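Local coordinates for protein Asp/Glu-specific dipeptidyl-peptidase (Flavobacterium psychrophilum, PDB 5JXF) that cleaves dipeptides from the N-terminus of oligopeptides as a serine protease of family S46, strictly requiring aspartate or glutamate at the P1 position, at residues Asp65-Ser68 and Leu74-Ala77; Val138-Ser143 and Val259-Lys264; Glu53-Asn56 and Ile61-Asp64. One frame throughout, in Å; residues are numbered along the deposited sequence.

Interaction 1 (Asp65-Ser68 and Leu74-Ala77); sequences DIYS and LKDA
Leu74 N donates to Asp65 O at 2.9 Å. One residue on, Lys75 N repeats the pattern with Ile66 O at the longer 3.2 Å, so two successive carbonyls of the 65-68 segment are taken by two successive amides of the returning chain. The Lys75 ammonium group forms a salt bridge with its neighbour Asp76, NZ to OD1 at 3.1 Å, and probably also bonds the backbone oxygens of Ile141 and Val142; several acceptors thus satisfy a buried charge. A water probably lies between Ser68 O and the Asp76 carboxylate. The lysine's aliphatic part is useful too: Lys75 CD packs obliquely on Tyr67 CD1 at 3.5 Å, and the bend at chi4 (74°) turns NZ off the ring. Tyr67 suits this place because its ring supports the methylenes while its hydroxyl reaches Ile144 N. On the oily flank Ile66 CG1 and Leu74 CD1 lie 4.2 Å apart, both side chains resting on Met281 and Met283 of strand 279-284. The whole is a backbone-bonded chain reversal leading from helix 63-66 into the first strands of the chymotrypsin-like fold.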
ATOM      1  N   ASP A  65     -36.039 -15.650 -18.079  1.00 47.90           N
ATOM      2  CA  ASP A  65     -35.979 -14.199 -17.913  1.00 48.09           C
ATOM      3  C   ASP A  65     -34.670 -13.620 -18.441  1.00 42.42           C
ATOM      4  O   ASP A  65     -34.597 -12.445 -18.801  1.00 41.72           O
ATOM      5  CB  ASP A  65     -36.123 -13.799 -16.434  1.00 57.45           C
ATOM      6  CG  ASP A  65     -37.492 -14.115 -15.861  1.00 64.29           C
ATOM      7  OD1 ASP A  65     -38.480 -13.515 -16.322  1.00 71.73           O
ATOM      8  OD2 ASP A  65     -37.577 -14.926 -14.913  1.00 67.01           O
ATOM      9  N   ILE A  66     -33.626 -14.437 -18.444  1.00 44.55           N
ATOM     10  CA  ILE A  66     -32.292 -13.989 -18.836  1.00 39.43           C
ATOM     11  C   ILE A  66     -32.110 -14.120 -20.335  1.00 46.82           C
ATOM     12  O   ILE A  66     -31.578 -13.216 -20.982  1.00 46.96           O
ATOM     13  CB  ILE A  66     -31.180 -14.801 -18.121  1.00 46.96           C
ATOM     14  CG1 ILE A  66     -31.329 -14.687 -16.593  1.00 48.92           C
ATOM     15  CG2 ILE A  66     -29.799 -14.356 -18.604  1.00 40.30           C
ATOM     16  CD1 ILE A  66     -30.411 -15.595 -15.796  1.00 62.14           C
ATOM     17  N   TYR A  67     -32.548 -15.256 -20.878  1.00 48.20           N
ATOM     18  CA  TYR A  67     -32.480 -15.505 -22.318  1.00 45.15           C
ATOM     19  C   TYR A  67     -33.745 -16.214 -22.836  1.00 40.77           C
ATOM     20  O   TYR A  67     -34.175 -17.222 -22.284  1.00 48.76           O
ATOM     21  CB  TYR A  67     -31.245 -16.348 -22.674  1.00 45.21           C
ATOM     22  CG  TYR A  67     -31.136 -16.675 -24.158  1.00 49.94           C
ATOM     23  CD1 TYR A  67     -30.443 -15.842 -25.018  1.00 52.39           C
ATOM     24  CD2 TYR A  67     -31.739 -17.810 -24.688  1.00 55.67           C
ATOM     25  CE1 TYR A  67     -30.340 -16.127 -26.369  1.00 54.85           C
ATOM     26  CE2 TYR A  67     -31.656 -18.106 -26.047  1.00 59.64           C
ATOM     27  CZ  TYR A  67     -30.950 -17.262 -26.880  1.00 61.41           C
ATOM     28  OH  TYR A  67     -30.850 -17.544 -28.221  1.00 59.68           O
ATOM     29  N   SER A  68     -34.311 -15.688 -23.916  1.00 45.02           N
ATOM     30  CA  SER A  68     -35.487 -16.288 -24.548  1.00 45.84           C
ATOM     31  C   SER A  68     -35.599 -15.856 -26.004  1.00 50.43           C
ATOM     32  O   SER A  68     -35.171 -14.758 -26.351  1.00 50.11           O
ATOM     33  CB  SER A  68     -36.756 -15.891 -23.790  1.00 53.22           C
ATOM     34  OG  SER A  68     -37.911 -16.415 -24.436  1.00 59.12           O
ATOM     35  N   LEU A  74     -33.356 -10.412 -20.491  1.00 42.93           N
ATOM     36  CA  LEU A  74     -32.228  -9.553 -20.098  1.00 42.28           C
ATOM     37  C   LEU A  74     -31.289  -9.277 -21.258  1.00 39.10           C
ATOM     38  O   LEU A  74     -30.772  -8.173 -21.376  1.00 41.37           O
ATOM     39  CB  LEU A  74     -31.430 -10.170 -18.934  1.00 49.80           C
ATOM     40  CG  LEU A  74     -32.197 -10.235 -17.610  1.00 52.10           C
ATOM     41  CD1 LEU A  74     -31.253 -10.481 -16.421  1.00 44.66           C
ATOM     42  CD2 LEU A  74     -32.986  -8.966 -17.399  1.00 50.99           C
ATOM     43  N   LYS A  75     -31.097 -10.270 -22.131  1.00 40.40           N
ATOM     44  CA  LYS A  75     -30.114 -10.147 -23.212  1.00 41.65           C
ATOM     45  C   LYS A  75     -30.420  -8.957 -24.121  1.00 41.77           C
ATOM     46  O   LYS A  75     -29.505  -8.342 -24.672  1.00 44.25           O
ATOM     47  CB  LYS A  75     -30.034 -11.439 -24.046  1.00 43.40           C
ATOM     48  CG  LYS A  75     -31.170 -11.634 -25.037  1.00 46.85           C
ATOM     49  CD  LYS A  75     -30.750 -12.542 -26.180  1.00 48.20           C
ATOM     50  CE  LYS A  75     -31.931 -12.898 -27.069  1.00 48.48           C
ATOM     51  NZ  LYS A  75     -32.346 -11.765 -27.940  1.00 47.60           N
ATOM     52  N   ASP A  76     -31.708  -8.642 -24.261  1.00 40.64           N
ATOM     53  CA  ASP A  76     -32.158  -7.481 -25.031  1.00 37.47           C
ATOM     54  C   ASP A  76     -31.721  -6.141 -24.456  1.00 43.52           C
ATOM     55  O   ASP A  76     -31.752  -5.125 -25.140  1.00 40.51           O
ATOM     56  CB  ASP A  76     -33.680  -7.504 -25.154  1.00 36.95           C
ATOM     57  CG  ASP A  76     -34.168  -8.698 -25.978  1.00 48.24           C
ATOM     58  OD1 ASP A  76     -33.506  -9.015 -26.993  1.00 58.45           O
ATOM     59  OD2 ASP A  76     -35.159  -9.342 -25.585  1.00 41.22           O
ATOM     60  N   ALA A  77     -31.298  -6.143 -23.198  1.00 46.18           N
ATOM     61  CA  ALA A  77     -30.869  -4.909 -22.564  1.00 50.22           C
ATOM     62  C   ALA A  77     -29.333  -4.818 -22.451  1.00 48.05           C
ATOM     63  O   ALA A  77     -28.803  -3.841 -21.897  1.00 41.86           O
ATOM     64  CB  ALA A  77     -31.524  -4.784 -21.189  1.00 38.01           C
TER
HETATM   65  O   HOH W   1     -34.997 -11.820 -25.627  1.00 43.12           O

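Interaction 2 (Val138-Ser143 and Val259-Lys264); sequences VTFIVS and VPYIPK
Tyr261 and Phe140 meet ring against ring, packed on the antiparallel, curled sheet of the chymotrypsin-like fold. Tyr261 comes from the loop just after strand 259-260, and Phe140 from strand 138-146, which further along carries a classic beta bulge where Val142 and Ser143 both face Val202. The second segment starts as an edge strand: Val259 and Pro260 run beside strand 239-245, where Pro260 touches Tyr244. At Tyr261 the chain leaves the strand and turns its side chain inward. CG stands anti to the backbone N (chi1 167°), which carries the ring toward Phe140 until Tyr261 CE2 lies 3.7 Å from Phe140 CZ. The two planes are inclined at 51° with centroids 5.2 Å apart, an oblique pairing in which the tyrosine hydroxyl comes over one face of the phenylalanine. Phe206 of strand 197-214 meets both rings, making an aromatic trio. Across the contact the nearest CA atoms, Phe140 CA and Pro263 CA, are 9.8 Å apart, so large rings at Phe140 and Tyr261 are needed to make the contact. Ile262 is tied by its N to Asn249 OD1. Next in the chain, Pro263 N lies 3.9 Å above the plane of the Tyr261 ring, toward its rim.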
ATOM      1  N   VAL A 138     -22.978  -0.458 -31.731  1.00 44.34           N
ATOM      2  CA  VAL A 138     -23.516  -1.137 -30.563  1.00 33.70           C
ATOM      3  C   VAL A 138     -24.345  -2.296 -31.097  1.00 37.68           C
ATOM      4  O   VAL A 138     -25.245  -2.091 -31.913  1.00 39.55           O
ATOM      5  CB  VAL A 138     -24.379  -0.186 -29.707  1.00 39.74           C
ATOM      6  CG1 VAL A 138     -25.319  -0.952 -28.824  1.00 45.78           C
ATOM      7  CG2 VAL A 138     -23.491   0.758 -28.879  1.00 42.47           C
ATOM      8  N   THR A 139     -24.048  -3.505 -30.642  1.00 37.67           N
ATOM      9  CA  THR A 139     -24.632  -4.708 -31.209  1.00 39.31           C
ATOM     10  C   THR A 139     -25.531  -5.476 -30.252  1.00 38.58           C
ATOM     11  O   THR A 139     -25.084  -5.916 -29.193  1.00 41.85           O
ATOM     12  CB  THR A 139     -23.520  -5.664 -31.677  1.00 44.23           C
ATOM     13  OG1 THR A 139     -22.706  -5.014 -32.663  1.00 47.61           O
ATOM     14  CG2 THR A 139     -24.121  -6.953 -32.231  1.00 42.21           C
ATOM     15  N   PHE A 140     -26.786  -5.672 -30.636  1.00 37.03           N
ATOM     16  CA  PHE A 140     -27.706  -6.497 -29.861  1.00 38.70           C
ATOM     17  C   PHE A 140     -27.756  -7.937 -30.334  1.00 45.18           C
ATOM     18  O   PHE A 140     -27.705  -8.209 -31.544  1.00 49.87           O
ATOM     19  CB  PHE A 140     -29.113  -5.889 -29.902  1.00 34.26           C
ATOM     20  CG  PHE A 140     -29.213  -4.593 -29.166  1.00 35.76           C
ATOM     21  CD1 PHE A 140     -28.787  -3.415 -29.753  1.00 31.60           C
ATOM     22  CD2 PHE A 140     -29.710  -4.555 -27.875  1.00 36.32           C
ATOM     23  CE1 PHE A 140     -28.877  -2.196 -29.068  1.00 32.36           C
ATOM     24  CE2 PHE A 140     -29.800  -3.353 -27.180  1.00 33.96           C
ATOM     25  CZ  PHE A 140     -29.382  -2.167 -27.784  1.00 34.41           C
ATOM     26  N   ILE A 141     -27.845  -8.867 -29.385  1.00 42.30           N
ATOM     27  CA  ILE A 141     -27.979 -10.277 -29.737  1.00 38.72           C
ATOM     28  C   ILE A 141     -29.450 -10.698 -29.909  1.00 39.64           C
ATOM     29  O   ILE A 141     -30.262 -10.593 -28.974  1.00 38.33           O
ATOM     30  CB  ILE A 141     -27.343 -11.204 -28.697  1.00 46.43           C
ATOM     31  CG1 ILE A 141     -25.853 -10.876 -28.514  1.00 49.49           C
ATOM     32  CG2 ILE A 141     -27.508 -12.669 -29.152  1.00 44.00           C
ATOM     33  CD1 ILE A 141     -25.087 -10.819 -29.824  1.00 50.28           C
ATOM     34  N   VAL A 142     -29.791 -11.156 -31.113  1.00 38.78           N
ATOM     35  CA  VAL A 142     -31.155 -11.634 -31.395  1.00 33.60           C
ATOM     36  C   VAL A 142     -31.294 -13.076 -30.944  1.00 36.69           C
ATOM     37  O   VAL A 142     -32.236 -13.430 -30.250  1.00 47.28           O
ATOM     38  CB  VAL A 142     -31.499 -11.510 -32.911  1.00 37.98           C
ATOM     39  CG1 VAL A 142     -32.931 -12.039 -33.215  1.00 38.96           C
ATOM     40  CG2 VAL A 142     -31.380 -10.029 -33.340  1.00 33.66           C
ATOM     41  N   SER A 143     -30.325 -13.911 -31.303  1.00 39.48           N
ATOM     42  CA  SER A 143     -30.427 -15.336 -31.023  1.00 38.75           C
ATOM     43  C   SER A 143     -29.062 -16.004 -31.069  1.00 46.44           C
ATOM     44  O   SER A 143     -28.148 -15.509 -31.716  1.00 41.93           O
ATOM     45  CB  SER A 143     -31.371 -16.015 -32.031  1.00 38.64           C
ATOM     46  OG  SER A 143     -30.753 -16.132 -33.301  1.00 44.96           O
ATOM     47  N   VAL A 259     -34.095   8.562 -34.996  1.00 51.07           N
ATOM     48  CA  VAL A 259     -34.721   8.816 -33.690  1.00 50.33           C
ATOM     49  C   VAL A 259     -34.247   7.807 -32.624  1.00 49.11           C
ATOM     50  O   VAL A 259     -33.676   6.767 -32.961  1.00 48.27           O
ATOM     51  CB  VAL A 259     -36.262   8.775 -33.803  1.00 56.10           C
ATOM     52  CG1 VAL A 259     -36.736   9.742 -34.892  1.00 50.48           C
ATOM     53  CG2 VAL A 259     -36.743   7.355 -34.089  1.00 51.03           C
ATOM     54  N   PRO A 260     -34.458   8.120 -31.333  1.00 51.88           N
ATOM     55  CA  PRO A 260     -34.070   7.179 -30.279  1.00 50.17           C
ATOM     56  C   PRO A 260     -34.600   5.771 -30.499  1.00 50.91           C
ATOM     57  O   PRO A 260     -35.785   5.567 -30.769  1.00 47.90           O
ATOM     58  CB  PRO A 260     -34.698   7.791 -29.024  1.00 39.49           C
ATOM     59  CG  PRO A 260     -34.622   9.240 -29.277  1.00 42.06           C
ATOM     60  CD  PRO A 260     -34.852   9.423 -30.766  1.00 47.78           C
ATOM     61  N   TYR A 261     -33.703   4.811 -30.367  1.00 47.49           N
ATOM     62  CA  TYR A 261     -34.041   3.415 -30.462  1.00 48.91           C
ATOM     63  C   TYR A 261     -34.887   2.982 -29.295  1.00 54.91           C
ATOM     64  O   TYR A 261     -34.558   3.276 -28.133  1.00 48.95           O
ATOM     65  CB  TYR A 261     -32.773   2.591 -30.502  1.00 34.52           C
ATOM     66  CG  TYR A 261     -32.976   1.119 -30.293  1.00 42.20           C
ATOM     67  CD1 TYR A 261     -33.654   0.344 -31.248  1.00 44.67           C
ATOM     68  CD2 TYR A 261     -32.435   0.483 -29.173  1.00 41.65           C
ATOM     69  CE1 TYR A 261     -33.823  -1.009 -31.076  1.00 41.46           C
ATOM     70  CE2 TYR A 261     -32.589  -0.863 -28.987  1.00 43.07           C
ATOM     71  CZ  TYR A 261     -33.291  -1.610 -29.941  1.00 48.24           C
ATOM     72  OH  TYR A 261     -33.431  -2.955 -29.746  1.00 47.99           O
ATOM     73  N   ILE A 262     -35.975   2.281 -29.591  1.00 47.62           N
ATOM     74  CA  ILE A 262     -36.821   1.756 -28.527  1.00 37.67           C
ATOM     75  C   ILE A 262     -36.477   0.292 -28.302  1.00 43.14           C
ATOM     76  O   ILE A 262     -36.632  -0.548 -29.199  1.00 40.41           O
ATOM     77  CB  ILE A 262     -38.330   1.937 -28.855  1.00 50.87           C
ATOM     78  CG1 ILE A 262     -38.638   3.424 -29.086  1.00 39.25           C
ATOM     79  CG2 ILE A 262     -39.205   1.313 -27.747  1.00 33.88           C
ATOM     80  CD1 ILE A 262     -40.005   3.684 -29.705  1.00 52.85           C
ATOM     81  N   PRO A 263     -35.965  -0.026 -27.104  1.00 35.34           N
ATOM     82  CA  PRO A 263     -35.501  -1.397 -26.891  1.00 32.06           C
ATOM     83  C   PRO A 263     -36.614  -2.377 -26.542  1.00 36.05           C
ATOM     84  O   PRO A 263     -37.703  -1.978 -26.131  1.00 41.07           O
ATOM     85  CB  PRO A 263     -34.533  -1.256 -25.707  1.00 34.26           C
ATOM     86  CG  PRO A 263     -35.087  -0.090 -24.924  1.00 35.34           C
ATOM     87  CD  PRO A 263     -35.656   0.863 -25.965  1.00 32.38           C
ATOM     88  N   LYS A 264     -36.316  -3.661 -26.698  1.00 36.43           N
ATOM     89  CA  LYS A 264     -37.201  -4.723 -26.257  1.00 43.65           C
ATOM     90  C   LYS A 264     -37.260  -4.862 -24.739  1.00 43.75           C
ATOM     91  O   LYS A 264     -38.234  -5.395 -24.196  1.00 39.82           O
ATOM     92  CB  LYS A 264     -36.765  -6.040 -26.891  1.00 47.80           C
ATOM     93  CG  LYS A 264     -36.702  -5.949 -28.407  1.00 47.21           C
ATOM     94  CD  LYS A 264     -36.063  -7.176 -29.028  1.00 56.29           C
ATOM     95  CE  LYS A 264     -36.086  -7.110 -30.557  1.00 51.93           C
ATOM     96  NZ  LYS A 264     -35.018  -7.986 -31.092  1.00 74.92           N
TER

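Interaction 3 (Glu53-Asn56 and Ile61-Asp64); sequences EMKN and ISAD
Lys55 reaches from helix 49-57 across to Ile61 and Ser62, and its side chain carries nearly the whole of this small surface contact. Lys55 CA and Ile61 CA are 8.2 Å apart, a separation that suits a long, flexible side chain such as lysine. CB leaves the helix neither toward nor away from the other segment, and CG stands anti to the carbonyl carbon. From there CG and CD run on in an extended chain that serves as a spacer. CE is the first atom to approach the other segment, 4.1 Å from Ser62 OG. The bend at chi4 (-54°) then drops NZ onto Ile61 O at 2.9 Å. This hydrogen bond comes from above the carbonyl plane, 48° out of it, with a C=O...N angle of 129°, so the ammonium group does not lie on a lone pair. Ser62 OG stands 3.5 Å from the same NZ, adding a small polar neighbour beside the charge. With a leucine here, Ile61 O would probably be left without its charged donor and the bridge across the turn would be lost. Ile61 suits its place by facing both ways: its carbonyl serves the lysine while its side chain turns to the other side and packs on Leu74. Ser62 N is bonded by Asp65 OD2, just ahead of the helix. The arrangement is a short surface loop joining two consecutive helices, 49-57 and the weakly bonded 63-66, in which a lysine of the first grips the backbone just ahead of the second.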
ATOM      1  N   GLU A  53     -27.481 -23.337  -9.164  1.00 55.98           N
ATOM      2  CA  GLU A  53     -26.470 -22.560  -8.447  1.00 52.62           C
ATOM      3  C   GLU A  53     -26.906 -21.118  -8.178  1.00 52.84           C
ATOM      4  O   GLU A  53     -26.649 -20.574  -7.097  1.00 60.20           O
ATOM      5  CB  GLU A  53     -25.149 -22.548  -9.214  1.00 58.77           C
ATOM      6  CG  GLU A  53     -24.390 -23.865  -9.202  1.00 64.65           C
ATOM      7  CD  GLU A  53     -23.005 -23.745  -9.823  1.00 75.59           C
ATOM      8  OE1 GLU A  53     -22.623 -22.625 -10.226  1.00 76.08           O
ATOM      9  OE2 GLU A  53     -22.290 -24.768  -9.899  1.00 82.59           O
ATOM     10  N   MET A  54     -27.573 -20.496  -9.145  1.00 52.76           N
ATOM     11  CA  MET A  54     -27.970 -19.104  -8.981  1.00 51.17           C
ATOM     12  C   MET A  54     -29.088 -18.953  -7.933  1.00 52.29           C
ATOM     13  O   MET A  54     -29.003 -18.074  -7.056  1.00 50.17           O
ATOM     14  CB  MET A  54     -28.390 -18.500 -10.324  1.00 57.51           C
ATOM     15  CG  MET A  54     -27.338 -18.624 -11.427  1.00 59.97           C
ATOM     16  SD  MET A  54     -27.861 -17.979 -13.039  1.00 57.38           S
ATOM     17  CE  MET A  54     -26.946 -19.019 -14.131  1.00 60.00           C
ATOM     18  N   LYS A  55     -30.102 -19.817  -8.002  1.00 52.71           N
ATOM     19  CA  LYS A  55     -31.240 -19.773  -7.078  1.00 56.09           C
ATOM     20  C   LYS A  55     -30.815 -20.050  -5.639  1.00 65.23           C
ATOM     21  O   LYS A  55     -31.298 -19.442  -4.673  1.00 71.55           O
ATOM     22  CB  LYS A  55     -32.312 -20.781  -7.520  1.00 58.65           C
ATOM     23  CG  LYS A  55     -33.046 -20.351  -8.762  1.00 64.38           C
ATOM     24  CD  LYS A  55     -34.186 -21.265  -9.109  1.00 70.60           C
ATOM     25  CE  LYS A  55     -34.867 -20.772 -10.375  1.00 74.52           C
ATOM     26  NZ  LYS A  55     -35.272 -19.339 -10.246  1.00 69.70           N
ATOM     27  N   ASN A  56     -29.929 -21.023  -5.529  1.00 63.93           N
ATOM     28  CA  ASN A  56     -29.165 -21.320  -4.326  1.00 63.68           C
ATOM     29  C   ASN A  56     -28.425 -20.094  -3.766  1.00 63.73           C
ATOM     30  O   ASN A  56     -28.359 -19.926  -2.546  1.00 61.47           O
ATOM     31  CB  ASN A  56     -28.245 -22.480  -4.692  1.00 71.55           C
ATOM     32  CG  ASN A  56     -28.820 -23.823  -4.290  1.00 83.23           C
ATOM     33  OD1 ASN A  56     -28.307 -24.889  -4.710  1.00 88.93           O
ATOM     34  ND2 ASN A  56     -29.675 -23.782  -3.239  1.00 89.75           N
ATOM     35  N   ILE A  61     -35.479 -14.559 -10.199  1.00 51.81           N
ATOM     36  CA  ILE A  61     -35.866 -14.758 -11.599  1.00 53.85           C
ATOM     37  C   ILE A  61     -35.328 -16.067 -12.152  1.00 56.82           C
ATOM     38  O   ILE A  61     -34.613 -16.805 -11.467  1.00 57.10           O
ATOM     39  CB  ILE A  61     -35.373 -13.626 -12.523  1.00 53.97           C
ATOM     40  CG1 ILE A  61     -33.850 -13.503 -12.450  1.00 49.53           C
ATOM     41  CG2 ILE A  61     -36.089 -12.311 -12.228  1.00 55.27           C
ATOM     42  CD1 ILE A  61     -33.259 -12.583 -13.503  1.00 51.71           C
ATOM     43  N   SER A  62     -35.655 -16.338 -13.412  1.00 52.13           N
ATOM     44  CA  SER A  62     -35.360 -17.640 -14.008  1.00 55.19           C
ATOM     45  C   SER A  62     -34.519 -17.537 -15.274  1.00 48.45           C
ATOM     46  O   SER A  62     -34.315 -16.446 -15.806  1.00 48.49           O
ATOM     47  CB  SER A  62     -36.663 -18.378 -14.324  1.00 61.10           C
ATOM     48  OG  SER A  62     -37.228 -18.899 -13.141  1.00 65.81           O
ATOM     49  N   ALA A  63     -34.038 -18.684 -15.742  1.00 48.52           N
ATOM     50  CA  ALA A  63     -33.283 -18.760 -16.990  1.00 49.89           C
ATOM     51  C   ALA A  63     -34.027 -18.076 -18.150  1.00 45.95           C
ATOM     52  O   ALA A  63     -33.434 -17.307 -18.912  1.00 49.84           O
ATOM     53  CB  ALA A  63     -32.987 -20.203 -17.327  1.00 49.24           C
ATOM     54  N   ASP A  64     -35.325 -18.317 -18.256  1.00 46.30           N
ATOM     55  CA  ASP A  64     -36.100 -17.738 -19.355  1.00 50.80           C
ATOM     56  C   ASP A  64     -36.219 -16.217 -19.275  1.00 50.69           C
ATOM     57  O   ASP A  64     -36.480 -15.571 -20.290  1.00 47.27           O
ATOM     58  CB  ASP A  64     -37.501 -18.354 -19.419  1.00 66.03           C
ATOM     59  CG  ASP A  64     -37.585 -19.517 -20.398  1.00 80.44           C
ATOM     60  OD1 ASP A  64     -37.538 -19.277 -21.628  1.00 80.24           O
ATOM     61  OD2 ASP A  64     -37.692 -20.674 -19.933  1.00 89.19           O
TER

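The three contacts form a chain running inward from the N-terminal surface. Interactions 3 and 1 share helix 63-66, their centres 13 Å apart, and are joined by packing of Ile61 CD1 against Leu74 CD1 at 4.1 Å. Interaction 1 in turn touches interaction 2, 12 Å away between centres: the two are joined through the end of the Lys75 side chain, and Asp76 O packs 3.3 Å from Phe140 CE2. Interactions 2 and 3 do not meet, their nearest atoms being about 11 Å apart. All three lie away from the dipeptide pocket and the probable charge-relay residues His101, Asp237 and Ser662.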